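Local coordinates for protein GTP pyrophosphokinase (Streptococcus pneumoniae, PDB 2BE3) that probably transfers pyrophosphate from ATP to GTP, making the alarmone pppGpp, at residues W8-L12 with I52-K56. Residues are numbered along the deposited sequence; the frame is centred on the assembly and turned at random. Where two conformers were deposited one is given.
Sequences WEEFL and IESIK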
ATOM      1  N   TRP A   8       5.082 -19.341  12.404  1.00 88.99           N
ATOM      2  CA  TRP A   8       5.318 -19.077  10.980  1.00 86.83           C
ATOM      3  C   TRP A   8       4.410 -17.987  10.438  1.00 85.86           C
ATOM      4  O   TRP A   8       4.811 -17.223   9.578  1.00 85.48           O
ATOM      5  CB  TRP A   8       5.147 -20.330  10.120  1.00 85.67           C
ATOM      6  CG  TRP A   8       6.415 -21.107   9.952  1.00 85.71           C
ATOM      7  CD1 TRP A   8       6.655 -22.370  10.398  1.00 84.56           C
ATOM      8  CD2 TRP A   8       7.637 -20.665   9.319  1.00 85.36           C
ATOM      9  NE1 TRP A   8       7.933 -22.749  10.079  1.00 85.21           N
ATOM     10  CE2 TRP A   8       8.564 -21.725   9.423  1.00 85.05           C
ATOM     11  CE3 TRP A   8       8.037 -19.479   8.675  1.00 83.78           C
ATOM     12  CZ2 TRP A   8       9.861 -21.648   8.896  1.00 84.36           C
ATOM     13  CZ3 TRP A   8       9.327 -19.402   8.161  1.00 83.64           C
ATOM     14  CH2 TRP A   8      10.217 -20.486   8.266  1.00 83.52           C
ATOM     15  N   GLU A   9       3.191 -17.932  10.961  1.00 85.02           N
ATOM     16  CA  GLU A   9       2.168 -16.977  10.559  1.00 84.71           C
ATOM     17  C   GLU A   9       2.509 -15.583  11.090  1.00 82.96           C
ATOM     18  O   GLU A   9       2.406 -14.590  10.383  1.00 82.23           O
ATOM     19  CB  GLU A   9       0.821 -17.438  11.125  1.00 84.64           C
ATOM     20  CG  GLU A   9      -0.376 -16.788  10.500  1.00 87.08           C
ATOM     21  CD  GLU A   9      -1.700 -17.324  11.078  1.00 87.82           C
ATOM     22  OE1 GLU A   9      -2.496 -17.931  10.304  1.00 90.23           O
ATOM     23  OE2 GLU A   9      -1.919 -17.153  12.307  1.00 91.41           O
ATOM     24  N   GLU A  10       2.937 -15.527  12.341  1.00 81.76           N
ATOM     25  CA  GLU A  10       3.367 -14.282  12.937  1.00 81.19           C
ATOM     26  C   GLU A  10       4.619 -13.735  12.267  1.00 79.20           C
ATOM     27  O   GLU A  10       4.785 -12.516  12.160  1.00 78.81           O
ATOM     28  CB  GLU A  10       3.606 -14.460  14.429  1.00 81.07           C
ATOM     29  CG  GLU A  10       2.304 -14.576  15.218  1.00 83.47           C
ATOM     30  CD  GLU A  10       2.530 -14.880  16.712  1.00 84.41           C
ATOM     31  OE1 GLU A  10       3.701 -14.873  17.202  1.00 88.30           O
ATOM     32  OE2 GLU A  10       1.513 -15.124  17.400  1.00 89.38           O
ATOM     33  N   PHE A  11       5.486 -14.636  11.804  1.00 76.89           N
ATOM     34  CA  PHE A  11       6.715 -14.220  11.155  1.00 74.78           C
ATOM     35  C   PHE A  11       6.459 -13.679   9.743  1.00 73.95           C
ATOM     36  O   PHE A  11       7.056 -12.684   9.331  1.00 73.75           O
ATOM     37  CB  PHE A  11       7.725 -15.370  11.115  1.00 73.84           C
ATOM     38  CG  PHE A  11       8.964 -15.040  10.344  1.00 73.12           C
ATOM     39  CD1 PHE A  11       9.957 -14.231  10.909  1.00 71.99           C
ATOM     40  CD2 PHE A  11       9.136 -15.509   9.048  1.00 71.21           C
ATOM     41  CE1 PHE A  11      11.097 -13.918  10.196  1.00 72.02           C
ATOM     42  CE2 PHE A  11      10.276 -15.177   8.320  1.00 69.84           C
ATOM     43  CZ  PHE A  11      11.247 -14.397   8.890  1.00 72.79           C
ATOM     44  N   LEU A  12       5.567 -14.331   9.019  1.00 72.87           N
ATOM     45  CA  LEU A  12       5.362 -14.046   7.603  1.00 73.27           C
ATOM     46  C   LEU A  12       4.489 -12.839   7.317  1.00 73.54           C
ATOM     47  O   LEU A  12       4.634 -12.206   6.269  1.00 74.07           O
ATOM     48  CB  LEU A  12       4.778 -15.264   6.890  1.00 72.49           C
ATOM     49  CG  LEU A  12       5.762 -16.414   6.753  1.00 72.60           C
ATOM     50  CD1 LEU A  12       5.063 -17.591   6.114  1.00 72.15           C
ATOM     51  CD2 LEU A  12       7.027 -15.995   5.999  1.00 70.67           C
ATOM     52  N   ILE A  52       6.913 -21.433   2.966  1.00 75.67           N
ATOM     53  CA  ILE A  52       7.644 -21.945   4.125  1.00 76.34           C
ATOM     54  C   ILE A  52       8.628 -23.069   3.792  1.00 76.93           C
ATOM     55  O   ILE A  52       9.750 -23.089   4.339  1.00 77.13           O
ATOM     56  CB  ILE A  52       6.654 -22.438   5.237  1.00 76.58           C
ATOM     57  CG1 ILE A  52       5.840 -21.265   5.792  1.00 75.70           C
ATOM     58  CG2 ILE A  52       7.377 -23.161   6.372  1.00 76.46           C
ATOM     59  CD1 ILE A  52       4.572 -21.710   6.511  1.00 73.31           C
ATOM     60  N   GLU A  53       8.252 -24.015   2.933  0.50 76.50           N
ATOM     61  CA  GLU A  53       9.186 -25.114   2.626  0.50 76.56           C
ATOM     62  C   GLU A  53      10.323 -24.686   1.670  0.50 76.18           C
ATOM     63  O   GLU A  53      11.398 -25.302   1.666  0.50 76.34           O
ATOM     64  CB  GLU A  53       8.479 -26.410   2.160  0.50 76.55           C
ATOM     65  CG  GLU A  53       7.490 -27.072   3.173  0.50 77.11           C
ATOM     66  CD  GLU A  53       8.116 -27.550   4.502  0.50 78.54           C
ATOM     67  OE1 GLU A  53       9.322 -27.907   4.555  0.50 79.45           O
ATOM     68  OE2 GLU A  53       7.377 -27.576   5.512  0.50 77.32           O
ATOM     69  N   SER A  54      10.098 -23.644   0.873  1.00 75.81           N
ATOM     70  CA  SER A  54      11.181 -23.035   0.128  1.00 75.57           C
ATOM     71  C   SER A  54      12.095 -22.228   1.054  1.00 74.93           C
ATOM     72  O   SER A  54      13.300 -22.246   0.862  1.00 74.18           O
ATOM     73  CB  SER A  54      10.649 -22.116  -0.951  1.00 75.08           C
ATOM     74  OG  SER A  54      10.087 -22.863  -1.991  1.00 78.28           O
ATOM     75  N   ILE A  55      11.508 -21.547   2.048  1.00 74.39           N
ATOM     76  CA  ILE A  55      12.282 -20.836   3.055  1.00 74.52           C
ATOM     77  C   ILE A  55      13.163 -21.828   3.802  1.00 75.10           C
ATOM     78  O   ILE A  55      14.363 -21.582   3.937  1.00 74.31           O
ATOM     79  CB  ILE A  55      11.411 -20.032   4.071  1.00 74.53           C
ATOM     80  CG1 ILE A  55      10.626 -18.921   3.363  1.00 73.28           C
ATOM     81  CG2 ILE A  55      12.302 -19.472   5.203  1.00 73.42           C
ATOM     82  CD1 ILE A  55       9.565 -18.291   4.224  1.00 73.95           C
ATOM     83  N   LYS A  56      12.580 -22.955   4.239  1.00 75.91           N
ATOM     84  CA  LYS A  56      13.331 -23.989   4.976  1.00 77.57           C
ATOM     85  C   LYS A  56      14.448 -24.611   4.165  1.00 78.40           C
ATOM     86  O   LYS A  56      15.513 -24.872   4.695  1.00 78.88           O
ATOM     87  CB  LYS A  56      12.424 -25.067   5.529  1.00 76.90           C
ATOM     88  CG  LYS A  56      11.675 -24.625   6.733  1.00 78.54           C
ATOM     89  CD  LYS A  56      10.285 -25.233   6.726  1.00 82.80           C
ATOM     90  CE  LYS A  56      10.172 -26.394   7.704  1.00 86.07           C
ATOM     91  NZ  LYS A  56      10.206 -25.914   9.116  1.00 87.95           N
TER
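Start with the indole of W8, which does most of the work here. The methyl CG2 of I52 sits over one ring face in a CH-pi contact, 3.8 Å from the centroid of the five-membered ring and 18° off its normal; CG2 of I52 comes to 3.6 Å from CE2 of W8. At the six-membered end, CH2 of W8 lies 3.8 Å from CG2 of I55.

Aliphatic packing continues one turn along the first helix. L12, whose N is hydrogen-bonded to O of W8 (3.0 Å), brings CD1 to 3.8 Å from CG1 of I52 and CD2 to 3.9 Å from CD1 of I55, so W8 and L12 each touch both isoleucines.

The polar element is K56: its NZ reaches the indole edge, 4.0 Å from NE1 of W8, and makes a weak hydrogen bond to Y66. No hydrogen bond links the two segments.

The axes of segments 8-12 and 52-56 come no closer than 12.9 Å and cross at 84°, so large side chains must fill the gap; L69 and L73 add to the packing on I55. This is near-perpendicular packing of two helical segments, joining the N-terminal end of helix 6-35 to helix 52-62, which follows strand 42-49, outermost in the RelA/SpoT-type mixed sheet within this chain.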